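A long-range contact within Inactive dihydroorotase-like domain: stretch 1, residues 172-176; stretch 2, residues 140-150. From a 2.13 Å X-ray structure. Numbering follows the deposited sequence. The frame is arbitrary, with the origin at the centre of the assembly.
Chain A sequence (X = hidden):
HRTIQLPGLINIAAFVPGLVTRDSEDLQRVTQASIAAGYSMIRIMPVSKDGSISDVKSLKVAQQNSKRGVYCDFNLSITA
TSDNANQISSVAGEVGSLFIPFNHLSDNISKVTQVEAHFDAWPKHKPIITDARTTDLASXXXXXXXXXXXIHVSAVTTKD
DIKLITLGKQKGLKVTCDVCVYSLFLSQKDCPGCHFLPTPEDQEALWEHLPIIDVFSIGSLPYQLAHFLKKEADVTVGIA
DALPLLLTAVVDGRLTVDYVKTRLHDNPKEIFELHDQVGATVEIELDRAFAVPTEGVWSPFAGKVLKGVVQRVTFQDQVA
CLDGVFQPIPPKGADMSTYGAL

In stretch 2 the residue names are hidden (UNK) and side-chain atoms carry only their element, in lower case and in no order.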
# COMPACT_ATOMS: atom_id res chain seq x y z
N GLY A 172 15.88 4.76 18.69
CA GLY A 172 14.63 4.42 19.35
C GLY A 172 13.41 5.16 18.87
O GLY A 172 12.33 4.97 19.44
N LEU A 173 13.54 6.00 17.84
CA LEU A 173 12.38 6.69 17.29
C LEU A 173 11.39 5.68 16.73
O LEU A 173 11.77 4.75 16.02
CB LEU A 173 12.84 7.67 16.21
CG LEU A 173 11.91 8.82 15.85
CD1 LEU A 173 12.72 10.01 15.39
CD2 LEU A 173 10.94 8.41 14.78
N LYS A 174 10.10 5.85 17.05
CA LYS A 174 9.08 4.88 16.68
C LYS A 174 8.65 5.10 15.22
O LYS A 174 7.56 5.57 14.92
CB LYS A 174 7.87 4.97 17.60
CG LYS A 174 8.18 4.83 19.09
CD LYS A 174 6.93 4.37 19.84
CE LYS A 174 6.84 4.96 21.24
NZ LYS A 174 8.10 4.80 22.01
N VAL A 175 9.54 4.72 14.31
CA VAL A 175 9.29 4.89 12.88
C VAL A 175 9.34 3.54 12.19
O VAL A 175 10.18 2.69 12.51
CB VAL A 175 10.29 5.88 12.23
CG1 VAL A 175 11.71 5.44 12.46
CG2 VAL A 175 10.01 6.04 10.75
N THR A 176 8.42 3.34 11.26
CA THR A 176 8.44 2.21 10.34
C THR A 176 8.27 2.75 8.93
O THR A 176 7.94 3.92 8.73
CB THR A 176 7.34 1.18 10.66
OG1 THR A 176 6.05 1.79 10.50
CG2 THR A 176 7.48 0.67 12.09
N UNK A 140 8.40 15.70 10.12
CA UNK A 140 7.37 14.87 10.72
C UNK A 140 7.99 13.82 11.64
O UNK A 140 7.35 13.40 12.62
c UNK A 140 4.11 13.43 9.22
c UNK A 140 7.25 13.20 8.83
c UNK A 140 5.21 13.65 10.23
c UNK A 140 6.49 14.25 9.62
N UNK A 141 9.22 13.40 11.38
CA UNK A 141 9.91 12.50 12.30
C UNK A 141 10.23 13.19 13.62
O UNK A 141 10.21 12.55 14.68
c UNK A 141 10.19 9.78 10.87
c UNK A 141 11.06 10.97 10.49
c UNK A 141 12.44 10.51 10.04
c UNK A 141 11.19 11.96 11.66
N UNK A 142 10.54 14.48 13.58
CA UNK A 142 10.75 15.22 14.82
C UNK A 142 9.47 15.26 15.65
O UNK A 142 9.50 15.03 16.86
c UNK A 142 11.72 18.96 15.34
c UNK A 142 11.42 17.53 15.75
c UNK A 142 12.53 16.98 16.64
c UNK A 142 11.22 16.65 14.51
N UNK A 143 8.34 15.53 15.00
CA UNK A 143 7.07 15.61 15.72
C UNK A 143 6.71 14.27 16.34
O UNK A 143 6.30 14.20 17.51
c UNK A 143 5.97 16.09 14.78
c UNK A 143 6.16 17.52 14.27
c UNK A 143 6.12 18.52 15.42
c UNK A 143 5.11 17.89 13.24
N UNK A 144 6.88 13.18 15.59
CA UNK A 144 6.62 11.86 16.15
C UNK A 144 7.47 11.61 17.39
O UNK A 144 6.99 11.05 18.38
c UNK A 144 6.87 10.77 15.11
N UNK A 145 8.73 12.04 17.35
CA UNK A 145 9.61 11.89 18.51
C UNK A 145 9.16 12.79 19.66
O UNK A 145 9.19 12.37 20.83
c UNK A 145 11.05 12.22 18.13
o UNK A 145 11.89 12.15 19.27
N UNK A 146 8.73 14.01 19.36
CA UNK A 146 8.35 14.94 20.42
C UNK A 146 7.02 14.56 21.05
O UNK A 146 6.77 14.89 22.21
c UNK A 146 9.41 18.38 18.87
c UNK A 146 10.57 17.08 20.65
c UNK A 146 9.62 17.00 19.47
c UNK A 146 8.28 16.37 19.87
N UNK A 147 6.14 13.88 20.32
CA UNK A 147 4.91 13.37 20.90
C UNK A 147 5.04 11.92 21.35
O UNK A 147 4.06 11.35 21.83
c UNK A 147 3.76 13.50 19.89
c UNK A 147 3.96 15.74 18.59
n UNK A 147 2.48 15.65 20.19
c UNK A 147 3.44 14.92 19.54
c UNK A 147 2.42 16.86 19.67
n UNK A 147 3.30 16.94 18.69
N UNK A 148 6.22 11.33 21.21
CA UNK A 148 6.47 9.95 21.59
C UNK A 148 5.37 9.03 21.09
O UNK A 148 4.75 8.27 21.84
n UNK A 148 6.55 7.89 24.56
c UNK A 148 6.64 9.81 23.10
c UNK A 148 7.13 8.44 23.51
o UNK A 148 8.01 7.87 22.87
N UNK A 149 5.11 9.09 19.78
CA UNK A 149 4.13 8.23 19.13
C UNK A 149 4.74 7.68 17.85
O UNK A 149 5.88 7.99 17.48
c UNK A 149 1.69 10.25 17.03
n UNK A 149 -0.78 9.02 16.35
c UNK A 149 0.36 8.47 15.95
c UNK A 149 2.93 10.17 17.90
n UNK A 149 0.33 7.34 15.25
c UNK A 149 2.83 8.99 18.86
n UNK A 149 1.53 9.02 16.26
N UNK A 150 3.97 6.84 17.16
CA UNK A 150 4.45 6.11 16.00
C UNK A 150 4.24 6.92 14.73
O UNK A 150 3.31 7.73 14.63
c UNK A 150 3.79 3.90 17.12
c UNK A 150 3.73 4.76 15.87
n UNK A 150 4.60 -0.22 15.15
c UNK A 150 4.04 0.46 16.14
n UNK A 150 3.88 -0.13 17.32
c UNK A 150 3.03 2.59 16.93
n UNK A 150 3.65 1.72 15.94
O HOH W 1 8.87 8.09 17.96

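Position 140 carries four side-chain carbons forked at the first, with one arm two carbons long. It is out of reach of stretch 1 and makes no contact; the branching identifies Ile140. Position 141 also has four carbons, but forked at the second. One terminal carbon lies 3.7 Å from CG2 of Val175, and the backbone O of 141 is 3.6 Å from CD1 of Leu173. The fork gives Leu141, whose CD2 is the atom facing Val175; the same CD2 lies 4.2 Å from CD2 of Leu173. Its CA-to-CB bond points sideways, and chi1 in m with chi2 in t brings the end of the side chain nearer.

Position 142 repeats the four-carbon pattern forked at the second, its CA-to-CB bond pointing away from stretch 1: Leu142. Position 143 has the same fork and is out of reach: Leu143. Position 144 has a single carbon, CB, directed toward stretch 1 but no closer than 4.7 Å, to CD2 of Leu173, which defines Ala144. Position 145 has one carbon followed by one oxygen. Its CB is 3.9 Å from CD1 of Leu173, and the lone terminal oxygen identifies Ser145. CD1 of Leu173 therefore touches one helical turn at two points, since Ser145 N donates to Leu141 O at 3.1 Å.

Position 146, again four carbons forked at the second, is out of reach: Leu146. Position 147 has one carbon and a five-membered ring of three carbons and two nitrogens, also out of reach: His147. At position 148 two carbons precede a terminal oxygen and nitrogen, and the oxygen is 3.2 Å from NZ of Lys174. A carboxylate would end in two oxygens, so the residue is Asn148. Lys174 NZ donates to Asn148 OD1 in a hydrogen bond at that 3.2 Å separation. The backbone has phi/psi of 46/54° here and is the first to leave helical values, forming a Schellman motif with Asn148 N to Ser145 O at 3.2 Å (weak) and the backbone N of position 149 to Ala144 O at 3.1 Å.

Position 149 shows three carbons, a nitrogen, and a carbon carrying two more nitrogens; its CA-to-CB bond points away from stretch 1. Its contact uses the backbone: O lies 3.6 Å from CB of Lys174. This is Arg149, whose NE donates to the backbone O of position 150 at 2.7 Å. Position 150 has the same atom pattern, with a side-chain carbon 4.2 Å from CD of Lys174 and a terminal nitrogen 4.3 Å from CG2 of Thr176. This is Arg150; the atoms are CG and NH2, and Thr176 approaches the guanidinium obliquely.

The contact, which buries 409 Å², combines apolar packing with polar links. Leu173 and Val175 pack against Leu141 of the helix. Beyond the helix, Lys174 reaches Asn148 through NZ, while its backbone O accepts a CA-H...O contact from Arg150 CA (3.3 Å, 144° at H). One water completes the join, accepting from Lys174 N at 2.7 Å and donating to Arg149 O at 3.0 Å, thereby bridging two backbones that form no direct hydrogen bond with each other.

Stretch 2 (140-150) ILLLASLHNRR
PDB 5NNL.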